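Local coordinates for protein basic helix-loop-helix, putative, expressed (Oryza sativa subsp. japonica, PDB 5LW0) that binds ADP-ribose through its macrodomain, one part of a larger plant protein probably linked to ADP-ribose signalling in DNA interstrand crosslink repair, at residues A[38-43]-A[217-222]; A[73-78]-A[224-229]. All coordinates share one frame; numbering follows the deposited sequence.

Interaction 1: A[38-43]-A[217-222]; sequences LAFPSI and EAYTSL. With AR6 ([(2R,3S,4R,5R)-5-(6-aminopurin-9-yl)-3,4-dihydroxy-oxolan-2-yl]methyl [hydroxy-[[(2R,3S,4R,5S)-3,4,5-trihydroxyoxolan-2-yl]methoxy]phosphoryl] hydrogen phosphate), chain C; PO4 (phosphate ion), chain D.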
ATOM      1  N   LEU A  38      -2.332  -8.503  -3.056  1.00 12.84           N
ATOM      2  CA  LEU A  38      -1.664  -7.355  -2.461  1.00 12.02           C
ATOM      3  C   LEU A  38      -2.610  -6.664  -1.494  1.00 12.08           C
ATOM      4  O   LEU A  38      -3.717  -6.324  -1.884  1.00 13.55           O
ATOM      5  CB  LEU A  38      -1.318  -6.306  -3.570  1.00 11.95           C
ATOM      6  CG  LEU A  38      -0.799  -4.962  -3.057  1.00 11.97           C
ATOM      7  CD1 LEU A  38       0.561  -5.131  -2.424  1.00 13.25           C
ATOM      8  CD2 LEU A  38      -0.740  -3.966  -4.208  1.00 12.96           C
ATOM      9  N   ALA A  39      -2.189  -6.500  -0.271  1.00 11.76           N
ATOM     10  CA  ALA A  39      -2.899  -5.617   0.681  1.00 13.11           C
ATOM     11  C   ALA A  39      -2.153  -4.299   0.718  1.00 12.52           C
ATOM     12  O   ALA A  39      -0.904  -4.270   0.877  1.00 12.16           O
ATOM     13  CB  ALA A  39      -2.956  -6.231   2.048  1.00 13.66           C
ATOM     14  N   PHE A  40      -2.874  -3.222   0.671  1.00 12.90           N
ATOM     15  CA  PHE A  40      -2.279  -1.924   0.730  1.00 11.99           C
ATOM     16  C   PHE A  40      -3.107  -0.995   1.582  1.00 13.06           C
ATOM     17  O   PHE A  40      -4.356  -1.063   1.587  1.00 13.48           O
ATOM     18  CB  PHE A  40      -2.071  -1.308  -0.690  1.00 11.28           C
ATOM     19  CG  PHE A  40      -3.311  -1.073  -1.431  1.00 11.87           C
ATOM     20  CD1 PHE A  40      -3.933  -2.102  -2.073  1.00 12.28           C
ATOM     21  CD2 PHE A  40      -3.840   0.243  -1.579  1.00 12.77           C
ATOM     22  CE1 PHE A  40      -5.102  -1.875  -2.816  1.00 13.61           C
ATOM     23  CE2 PHE A  40      -4.980   0.490  -2.330  1.00 13.31           C
ATOM     24  CZ  PHE A  40      -5.607  -0.571  -2.973  1.00 13.54           C
ATOM     25  N   PRO A  41      -2.444  -0.035   2.253  1.00 13.26           N
ATOM     26  CA  PRO A  41      -3.154   1.013   2.951  1.00 14.74           C
ATOM     27  C   PRO A  41      -3.369   2.230   2.054  1.00 13.99           C
ATOM     28  O   PRO A  41      -2.768   2.319   0.963  1.00 15.21           O
ATOM     29  CB  PRO A  41      -2.163   1.378   4.037  1.00 16.62           C
ATOM     30  CG  PRO A  41      -0.863   1.286   3.345  1.00 15.85           C
ATOM     31  CD  PRO A  41      -1.002   0.151   2.330  1.00 14.61           C
ATOM     32  N   SER A  42      -4.157   3.189   2.533  1.00 12.92           N
ATOM     33  CA  SER A  42      -4.396   4.401   1.793  1.00 14.51           C
ATOM     34  C   SER A  42      -3.169   5.310   1.882  1.00 16.32           C
ATOM     35  O   SER A  42      -2.888   5.912   2.910  1.00 19.99           O
ATOM     36  CB  SER A  42      -5.596   5.091   2.327  1.00 14.84           C
ATOM     37  OG  SER A  42      -5.827   6.343   1.680  1.00 14.53           O
ATOM     38  N   ILE A  43      -2.442   5.388   0.820  1.00 13.39           N
ATOM     39  CA  ILE A  43      -1.237   6.208   0.786  1.00 14.34           C
ATOM     40  C   ILE A  43      -1.519   7.687   0.877  1.00 13.37           C
ATOM     41  O   ILE A  43      -2.468   8.176   0.267  1.00 13.98           O
ATOM     42  CB  ILE A  43      -0.496   5.964  -0.575  1.00 14.96           C
ATOM     43  CG1 ILE A  43      -0.192   4.469  -0.793  1.00 16.42           C
ATOM     44  CG2 ILE A  43       0.772   6.804  -0.675  1.00 17.10           C
ATOM     45  CD1 ILE A  43       0.614   3.803   0.317  1.00 17.43           C
ATOM     46  N   GLU A 217       0.507   8.262  -9.748  1.00 13.77           N
ATOM     47  CA  GLU A 217       1.796   7.606 -10.053  1.00 13.50           C
ATOM     48  C   GLU A 217       2.235   6.617  -8.958  1.00 13.25           C
ATOM     49  O   GLU A 217       2.752   5.564  -9.288  1.00 13.70           O
ATOM     50  CB  GLU A 217       2.913   8.668 -10.286  1.00 15.86           C
ATOM     51  CG  GLU A 217       2.763   9.425 -11.576  1.00 19.25           C
ATOM     52  CD  GLU A 217       3.778  10.588 -11.712  1.00 25.50           C
ATOM     53  OE1 GLU A 217       4.153  11.194 -10.691  1.00 30.87           O
ATOM     54  OE2 GLU A 217       4.122  10.945 -12.853  1.00 32.59           O
ATOM     55  N   ALA A 218       2.047   6.980  -7.697  1.00 12.86           N
ATOM     56  CA  ALA A 218       2.401   6.099  -6.564  1.00 12.57           C
ATOM     57  C   ALA A 218       1.612   4.815  -6.643  1.00 12.64           C
ATOM     58  O   ALA A 218       2.171   3.710  -6.543  1.00 12.54           O
ATOM     59  CB  ALA A 218       2.138   6.783  -5.222  1.00 13.84           C
ATOM     60  N   TYR A 219       0.314   4.921  -6.873  1.00 12.18           N
ATOM     61  CA  TYR A 219      -0.507   3.682  -6.944  1.00 12.92           C
ATOM     62  C   TYR A 219      -0.158   2.845  -8.167  1.00 13.10           C
ATOM     63  O   TYR A 219       0.011   1.589  -8.055  1.00 12.07           O
ATOM     64  CB  TYR A 219      -1.989   3.975  -6.945  1.00 13.73           C
ATOM     65  CG  TYR A 219      -2.541   4.209  -5.576  1.00 12.87           C
ATOM     66  CD1 TYR A 219      -2.548   3.188  -4.622  1.00 14.83           C
ATOM     67  CD2 TYR A 219      -2.979   5.450  -5.175  1.00 13.41           C
ATOM     68  CE1 TYR A 219      -3.043   3.393  -3.354  1.00 13.81           C
ATOM     69  CE2 TYR A 219      -3.445   5.680  -3.885  1.00 14.16           C
ATOM     70  CZ  TYR A 219      -3.503   4.646  -2.960  1.00 14.28           C
ATOM     71  OH  TYR A 219      -3.879   4.821  -1.665  1.00 15.03           O
ATOM     72  N   THR A 220       0.051   3.498  -9.299  1.00 13.19           N
ATOM     73  CA  THR A 220       0.413   2.705 -10.529  1.00 14.87           C
ATOM     74  C   THR A 220       1.745   2.034 -10.352  1.00 13.73           C
ATOM     75  O   THR A 220       1.887   0.848 -10.673  1.00 15.12           O
ATOM     76  CB  THR A 220       0.348   3.584 -11.746  1.00 19.10           C
ATOM     77  OG1 THR A 220      -1.024   3.988 -11.886  1.00 19.99           O
ATOM     78  CG2 THR A 220       0.761   2.785 -13.015  1.00 21.05           C
ATOM     79  N   SER A 221       2.688   2.707  -9.680  1.00 12.33           N
ATOM     80  CA  SER A 221       3.988   2.167  -9.450  0.70 13.28           C
ATOM     81  C   SER A 221       3.897   0.925  -8.512  1.00 12.34           C
ATOM     82  O   SER A 221       4.541  -0.128  -8.742  1.00 12.23           O
ATOM     83  CB  SER A 221       4.920   3.237  -8.830  0.70 14.58           C
ATOM     84  OG  SER A 221       6.186   2.665  -8.544  0.70 14.96           O
ATOM     85  N   LEU A 222       3.142   1.078  -7.444  1.00 11.76           N
ATOM     86  CA  LEU A 222       2.837   0.010  -6.512  1.00 11.02           C
ATOM     87  C   LEU A 222       2.273  -1.215  -7.240  1.00 12.03           C
ATOM     88  O   LEU A 222       2.786  -2.327  -7.080  1.00 12.19           O
ATOM     89  CB  LEU A 222       1.873   0.468  -5.473  1.00 11.30           C
ATOM     90  CG  LEU A 222       1.264  -0.574  -4.561  1.00 11.07           C
ATOM     91  CD1 LEU A 222       2.339  -1.362  -3.802  1.00 10.96           C
ATOM     92  CD2 LEU A 222       0.249   0.059  -3.653  1.00 12.01           C
TER
HETATM   93  N1  AR6 C 301      -2.721  -1.388   9.326  1.00 16.95           N
HETATM   94  C2  AR6 C 301      -3.491  -0.867   8.348  1.00 18.03           C
HETATM   95  N3  AR6 C 301      -3.599   0.424   8.100  1.00 18.91           N
HETATM   96  C4  AR6 C 301      -2.906   1.335   8.851  1.00 21.42           C
HETATM   97  C5  AR6 C 301      -2.032   0.891   9.894  1.00 22.40           C
HETATM   98  C6  AR6 C 301      -1.952  -0.563  10.114  1.00 18.89           C
HETATM   99  N6  AR6 C 301      -1.178  -1.094  11.030  1.00 19.77           N
HETATM  100  N7  AR6 C 301      -1.456   2.048  10.473  1.00 22.08           N
HETATM  101  C8  AR6 C 301      -1.924   3.101   9.765  1.00 20.80           C
HETATM  102  N9  AR6 C 301      -2.795   2.682   8.776  1.00 21.22           N
HETATM  103  PA  AR6 C 301       0.254   6.798   7.144  1.00 20.24           P
HETATM  104  PB  AR6 C 301       1.001   8.587   4.882  1.00 19.39           P
HETATM  105  C1' AR6 C 301      -3.432   3.462   7.736  1.00 20.94           C
HETATM  106  O1A AR6 C 301       0.200   8.056   8.036  1.00 22.58           O
HETATM  107  O1B AR6 C 301      -0.145   9.538   5.129  1.00 17.94           O
HETATM  108  C1D AR6 C 301       4.835   7.351   7.958  1.00 39.55           C
HETATM  109  O1D AR6 C 301       5.137   7.161   9.324  1.00 39.06           O
HETATM  110  C2' AR6 C 301      -3.909   4.865   8.087  1.00 19.81           C
HETATM  111  O2' AR6 C 301      -5.136   4.868   8.880  1.00 21.13           O
HETATM  112  O2A AR6 C 301       0.958   5.587   7.625  1.00 20.34           O
HETATM  113  O2B AR6 C 301       1.361   8.201   3.478  1.00 18.03           O
HETATM  114  C2D AR6 C 301       6.162   7.497   7.156  1.00 39.83           C
HETATM  115  O2D AR6 C 301       7.335   7.575   8.064  1.00 34.94           O
HETATM  116  C3' AR6 C 301      -4.014   5.482   6.714  1.00 22.37           C
HETATM  117  O3' AR6 C 301      -5.291   5.191   6.084  1.00 21.52           O
HETATM  118  O3A AR6 C 301       0.854   7.186   5.681  1.00 19.65           O
HETATM  119  C3D AR6 C 301       5.991   8.747   6.339  1.00 33.63           C
HETATM  120  O3D AR6 C 301       6.842   9.751   6.963  1.00 46.89           O
HETATM  121  C4' AR6 C 301      -2.879   4.803   5.924  1.00 20.37           C
HETATM  122  O4' AR6 C 301      -2.435   3.717   6.704  1.00 21.19           O
HETATM  123  C4D AR6 C 301       4.496   9.123   6.472  1.00 30.38           C
HETATM  124  O4D AR6 C 301       3.988   8.517   7.685  1.00 29.21           O
HETATM  125  C5' AR6 C 301      -1.708   5.709   5.636  1.00 22.56           C
HETATM  126  O5' AR6 C 301      -1.314   6.456   6.804  1.00 21.21           O
HETATM  127  C5D AR6 C 301       3.597   8.607   5.354  1.00 22.87           C
HETATM  128  O5D AR6 C 301       2.313   9.237   5.563  1.00 20.97           O
HETATM  129  P   PO4 D 302      -3.018   4.700 -14.936  1.00 39.99           P
HETATM  130  O1  PO4 D 302      -4.116   4.711 -13.790  1.00 33.12           O
HETATM  131  O2  PO4 D 302      -1.642   4.894 -14.307  1.00 38.69           O
HETATM  132  O3  PO4 D 302      -3.381   5.794 -16.014  1.00 41.08           O
HETATM  133  O4  PO4 D 302      -3.034   3.334 -15.630  1.00 45.91           O
HETATM  134  O   HOH W   1      -4.793   7.123  -0.888  1.00 13.26           O
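The hydroxyl of Tyr219 is gripped from two sources: the backbone N-H of Ile43 donates to OH over 2.9 Å, bent to 146° at the hydrogen, and a water sits in the ring plane 2.6 Å from the same OH. That water also donates a hydrogen bond to Ile43 O and pairs with Ser42 OG, which has a further partner in Thr45. Tyrosine suits this place because its long ring carries one polar atom from the helix, between apolar neighbours, to the loop backbone that lines the ligand pocket. Ile43 and Tyr219 run past each other in opposite senses, with Ile43 CG1 4.0 Å from Tyr219 CZ. On strand 37-40 of the macrodomain's central sheet, Phe40 crosses Tyr219 at about a right angle, CE2 to Tyr219 CE1 3.6 Å, the two ring planes being inclined by 72°. Leu222, with CG anti to the backbone N (chi1 170°), reaches the sheet with both methyls: CD2 lies 4.0 Å from Phe40 CB, while CD1 meets Leu38 CD2. Farther along the chain, Pro41, Ser42 and Ile43 line the ADP-ribose pocket, where Ser42 O lies 3.0 Å from C5' of the ligand.

Interaction 2: A[73-78]-A[224-229]; sequences IRLVLV and ENFVAI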
ATOM      1  N   ILE A  73      -4.956 -11.210 -10.477  1.00 21.27           N
ATOM      2  CA  ILE A  73      -4.434 -10.519  -9.254  1.00 19.94           C
ATOM      3  C   ILE A  73      -5.604 -10.083  -8.445  1.00 16.91           C
ATOM      4  O   ILE A  73      -6.692  -9.880  -8.955  1.00 18.18           O
ATOM      5  CB  ILE A  73      -3.532  -9.308  -9.554  1.00 19.33           C
ATOM      6  CG1 ILE A  73      -4.256  -8.259 -10.439  1.00 20.45           C
ATOM      7  CG2 ILE A  73      -2.225  -9.762 -10.160  1.00 21.00           C
ATOM      8  CD1 ILE A  73      -3.562  -6.892 -10.479  1.00 22.42           C
ATOM      9  N   ARG A  74      -5.364  -9.920  -7.150  1.00 14.00           N
ATOM     10  CA  ARG A  74      -6.379  -9.435  -6.256  0.50 14.29           C
ATOM     11  C   ARG A  74      -5.783  -8.322  -5.411  1.00 13.62           C
ATOM     12  O   ARG A  74      -4.646  -8.418  -4.963  1.00 14.05           O
ATOM     13  CB  ARG A  74      -6.884 -10.589  -5.359  0.50 15.28           C
ATOM     14  CG  ARG A  74      -8.027 -10.223  -4.468  0.50 15.31           C
ATOM     15  CD  ARG A  74      -8.591 -11.499  -3.762  0.50 15.72           C
ATOM     16  NE  ARG A  74      -7.615 -12.098  -2.849  0.50 15.05           N
ATOM     17  CZ  ARG A  74      -7.913 -13.008  -1.937  0.50 14.41           C
ATOM     18  NH1 ARG A  74      -9.208 -13.368  -1.782  0.50 14.98           N
ATOM     19  NH2 ARG A  74      -6.951 -13.464  -1.104  0.50 16.01           N
ATOM     20  N   LEU A  75      -6.564  -7.257  -5.221  1.00 12.56           N
ATOM     21  CA  LEU A  75      -6.106  -6.057  -4.522  1.00 12.93           C
ATOM     22  C   LEU A  75      -7.014  -5.789  -3.341  1.00 13.23           C
ATOM     23  O   LEU A  75      -8.210  -5.778  -3.484  1.00 14.63           O
ATOM     24  CB  LEU A  75      -6.158  -4.856  -5.474  1.00 14.06           C
ATOM     25  CG  LEU A  75      -5.354  -5.037  -6.778  1.00 16.46           C
ATOM     26  CD1 LEU A  75      -5.616  -3.859  -7.736  1.00 17.43           C
ATOM     27  CD2 LEU A  75      -3.903  -5.127  -6.487  1.00 15.90           C
ATOM     28  N   VAL A  76      -6.432  -5.539  -2.189  1.00 12.15           N
ATOM     29  CA  VAL A  76      -7.224  -5.371  -0.954  1.00 12.24           C
ATOM     30  C   VAL A  76      -6.741  -4.067  -0.234  1.00 11.84           C
ATOM     31  O   VAL A  76      -5.603  -3.967   0.146  1.00 12.59           O
ATOM     32  CB  VAL A  76      -7.087  -6.557   0.019  1.00 13.00           C
ATOM     33  CG1 VAL A  76      -7.961  -6.328   1.233  1.00 13.84           C
ATOM     34  CG2 VAL A  76      -7.431  -7.848  -0.645  1.00 14.24           C
ATOM     35  N   LEU A  77      -7.639  -3.075  -0.141  1.00 11.29           N
ATOM     36  CA  LEU A  77      -7.382  -1.857   0.591  1.00 12.68           C
ATOM     37  C   LEU A  77      -7.686  -2.100   2.073  1.00 12.75           C
ATOM     38  O   LEU A  77      -8.828  -2.469   2.413  1.00 13.82           O
ATOM     39  CB  LEU A  77      -8.193  -0.688   0.029  1.00 11.61           C
ATOM     40  CG  LEU A  77      -8.128   0.635   0.847  1.00 12.72           C
ATOM     41  CD1 LEU A  77      -6.723   1.258   0.824  1.00 13.35           C
ATOM     42  CD2 LEU A  77      -9.151   1.576   0.319  1.00 12.82           C
ATOM     43  N   VAL A  78      -6.719  -1.853   2.926  1.00 12.48           N
ATOM     44  CA  VAL A  78      -6.883  -2.102   4.334  0.50 13.60           C
ATOM     45  C   VAL A  78      -6.770  -0.817   5.146  1.00 15.30           C
ATOM     46  O   VAL A  78      -5.982   0.071   4.825  1.00 15.71           O
ATOM     47  CB  VAL A  78      -5.885  -3.144   4.861  0.50 14.29           C
ATOM     48  CG1 VAL A  78      -6.093  -4.468   4.142  0.50 13.80           C
ATOM     49  CG2 VAL A  78      -4.450  -2.652   4.734  0.50 14.52           C
ATOM     50  N   GLU A 224       2.194  -1.957 -10.400  1.00 14.14           N
ATOM     51  CA  GLU A 224       3.137  -2.517 -11.406  0.50 14.43           C
ATOM     52  C   GLU A 224       4.256  -3.335 -10.749  1.00 14.75           C
ATOM     53  O   GLU A 224       4.634  -4.424 -11.249  1.00 14.12           O
ATOM     54  CB  GLU A 224       3.720  -1.429 -12.300  0.50 16.39           C
ATOM     55  CG  GLU A 224       2.760  -0.885 -13.316  0.50 17.54           C
ATOM     56  CD  GLU A 224       2.598  -1.796 -14.533  0.50 17.09           C
ATOM     57  OE1 GLU A 224       3.499  -2.612 -14.818  0.50 21.76           O
ATOM     58  OE2 GLU A 224       1.599  -1.614 -15.209  0.50 22.28           O
ATOM     59  N   ASN A 225       4.787  -2.858  -9.636  1.00 13.50           N
ATOM     60  CA  ASN A 225       5.746  -3.668  -8.861  1.00 14.08           C
ATOM     61  C   ASN A 225       5.140  -4.950  -8.374  1.00 13.50           C
ATOM     62  O   ASN A 225       5.787  -5.963  -8.364  1.00 14.91           O
ATOM     63  CB  ASN A 225       6.314  -2.833  -7.713  1.00 13.86           C
ATOM     64  CG  ASN A 225       7.605  -2.164  -8.090  1.00 18.72           C
ATOM     65  OD1 ASN A 225       8.547  -2.834  -8.557  1.00 18.35           O
ATOM     66  ND2 ASN A 225       7.760  -0.903  -7.683  1.00 21.85           N
ATOM     67  N   PHE A 226       3.890  -4.906  -7.950  1.00 12.20           N
ATOM     68  CA  PHE A 226       3.230  -6.100  -7.461  1.00 12.51           C
ATOM     69  C   PHE A 226       3.052  -7.113  -8.606  1.00 13.38           C
ATOM     70  O   PHE A 226       3.374  -8.236  -8.475  1.00 14.64           O
ATOM     71  CB  PHE A 226       1.896  -5.708  -6.833  1.00 13.10           C
ATOM     72  CG  PHE A 226       0.980  -6.865  -6.550  1.00 14.50           C
ATOM     73  CD1 PHE A 226       1.350  -7.917  -5.760  1.00 15.73           C
ATOM     74  CD2 PHE A 226      -0.251  -6.884  -7.156  1.00 16.40           C
ATOM     75  CE1 PHE A 226       0.423  -8.984  -5.533  1.00 17.61           C
ATOM     76  CE2 PHE A 226      -1.168  -7.876  -6.876  1.00 19.76           C
ATOM     77  CZ  PHE A 226      -0.789  -8.956  -6.159  1.00 16.70           C
ATOM     78  N   VAL A 227       2.579  -6.647  -9.720  1.00 13.22           N
ATOM     79  CA  VAL A 227       2.426  -7.542 -10.889  1.00 14.04           C
ATOM     80  C   VAL A 227       3.740  -8.130 -11.307  1.00 16.34           C
ATOM     81  O   VAL A 227       3.801  -9.312 -11.636  1.00 18.00           O
ATOM     82  CB  VAL A 227       1.734  -6.865 -12.031  1.00 16.65           C
ATOM     83  CG1 VAL A 227       1.747  -7.723 -13.238  1.00 22.85           C
ATOM     84  CG2 VAL A 227       0.313  -6.558 -11.630  1.00 15.34           C
ATOM     85  N   ALA A 228       4.825  -7.363 -11.223  1.00 13.95           N
ATOM     86  CA  ALA A 228       6.158  -7.888 -11.594  1.00 14.60           C
ATOM     87  C   ALA A 228       6.650  -8.983 -10.624  1.00 16.72           C
ATOM     88  O   ALA A 228       7.392  -9.896 -11.045  1.00 19.56           O
ATOM     89  CB  ALA A 228       7.148  -6.795 -11.684  1.00 15.00           C
ATOM     90  N   ILE A 229       6.141  -8.987  -9.402  1.00 15.79           N
ATOM     91  CA  ILE A 229       6.450 -10.062  -8.422  1.00 17.91           C
ATOM     92  C   ILE A 229       5.633 -11.325  -8.797  1.00 21.21           C
ATOM     93  O   ILE A 229       6.169 -12.436  -8.791  1.00 23.24           O
ATOM     94  CB  ILE A 229       6.146  -9.612  -6.960  1.00 18.97           C
ATOM     95  CG1 ILE A 229       7.107  -8.578  -6.522  1.00 19.28           C
ATOM     96  CG2 ILE A 229       6.222 -10.807  -5.962  1.00 20.49           C
ATOM     97  CD1 ILE A 229       6.609  -7.784  -5.328  1.00 21.21           C
TER
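Phe226 reaches from its helix to Ile73 and Leu75 with one corner of its ring: CE2 lies 3.8 Å from Ile73 CB and 3.9 Å from Leu75 CD2. Its CG stands anti to the backbone N (chi1 168°), and the CB of Phe226 points toward the strand segment. Ile73 and Phe226 slide past each other in opposite directions; besides CB, the CG2 methyl of Ile73 also touches CE2, at 3.9 Å. The other branch of Ile73 has CG1 between the backbone N and the carbonyl carbon (chi1 57°), and its CD1 ends 4.1 Å from Val227 CG2, the two side chains crossing at about a right angle. Thus a beta-branched residue can serve two helix neighbours, one with each arm. In the alpha/beta/alpha sandwich of the macrodomain, this is where helix 208-230 packs on the beginning of strand 74-79, beside helix 52-69, whose Ile66 and Leu67 touch Leu75. Leu75, whose branch point lies one carbon farther out than in isoleucine, crosses Phe226 at a slant and presents its CD2 methyl to the ring, 4.1 Å from Phe226 CD2. Arg74 adds its backbone: O comes within 4.0 Å of Phe226 CE2, while its CB points away from the helix and, in the conformer given, its NE hydrogen-bonds to Thr37 OG1.

Interactions 1 and 2 lie with centres about 8 Å apart and use successive turns of helix 208-230, the last helix of this chain. Their sheet partners, strands 37-40 and 74-79, are parallel neighbours, probably joined by hydrogen bonds from Val76 N to Leu38 O and Val78 N to Phe40 O. Phe226 also packs against Leu38, so the apolar parts of the two contacts meet at Leu38. Along the chain the segments alternate: 38-43, 73-78, 217-222, 224-229. The C-terminal helix therefore closes over strands from the N-terminal part of the domain, interaction 1 at the ADP-ribose end and interaction 2 farther from the ligand.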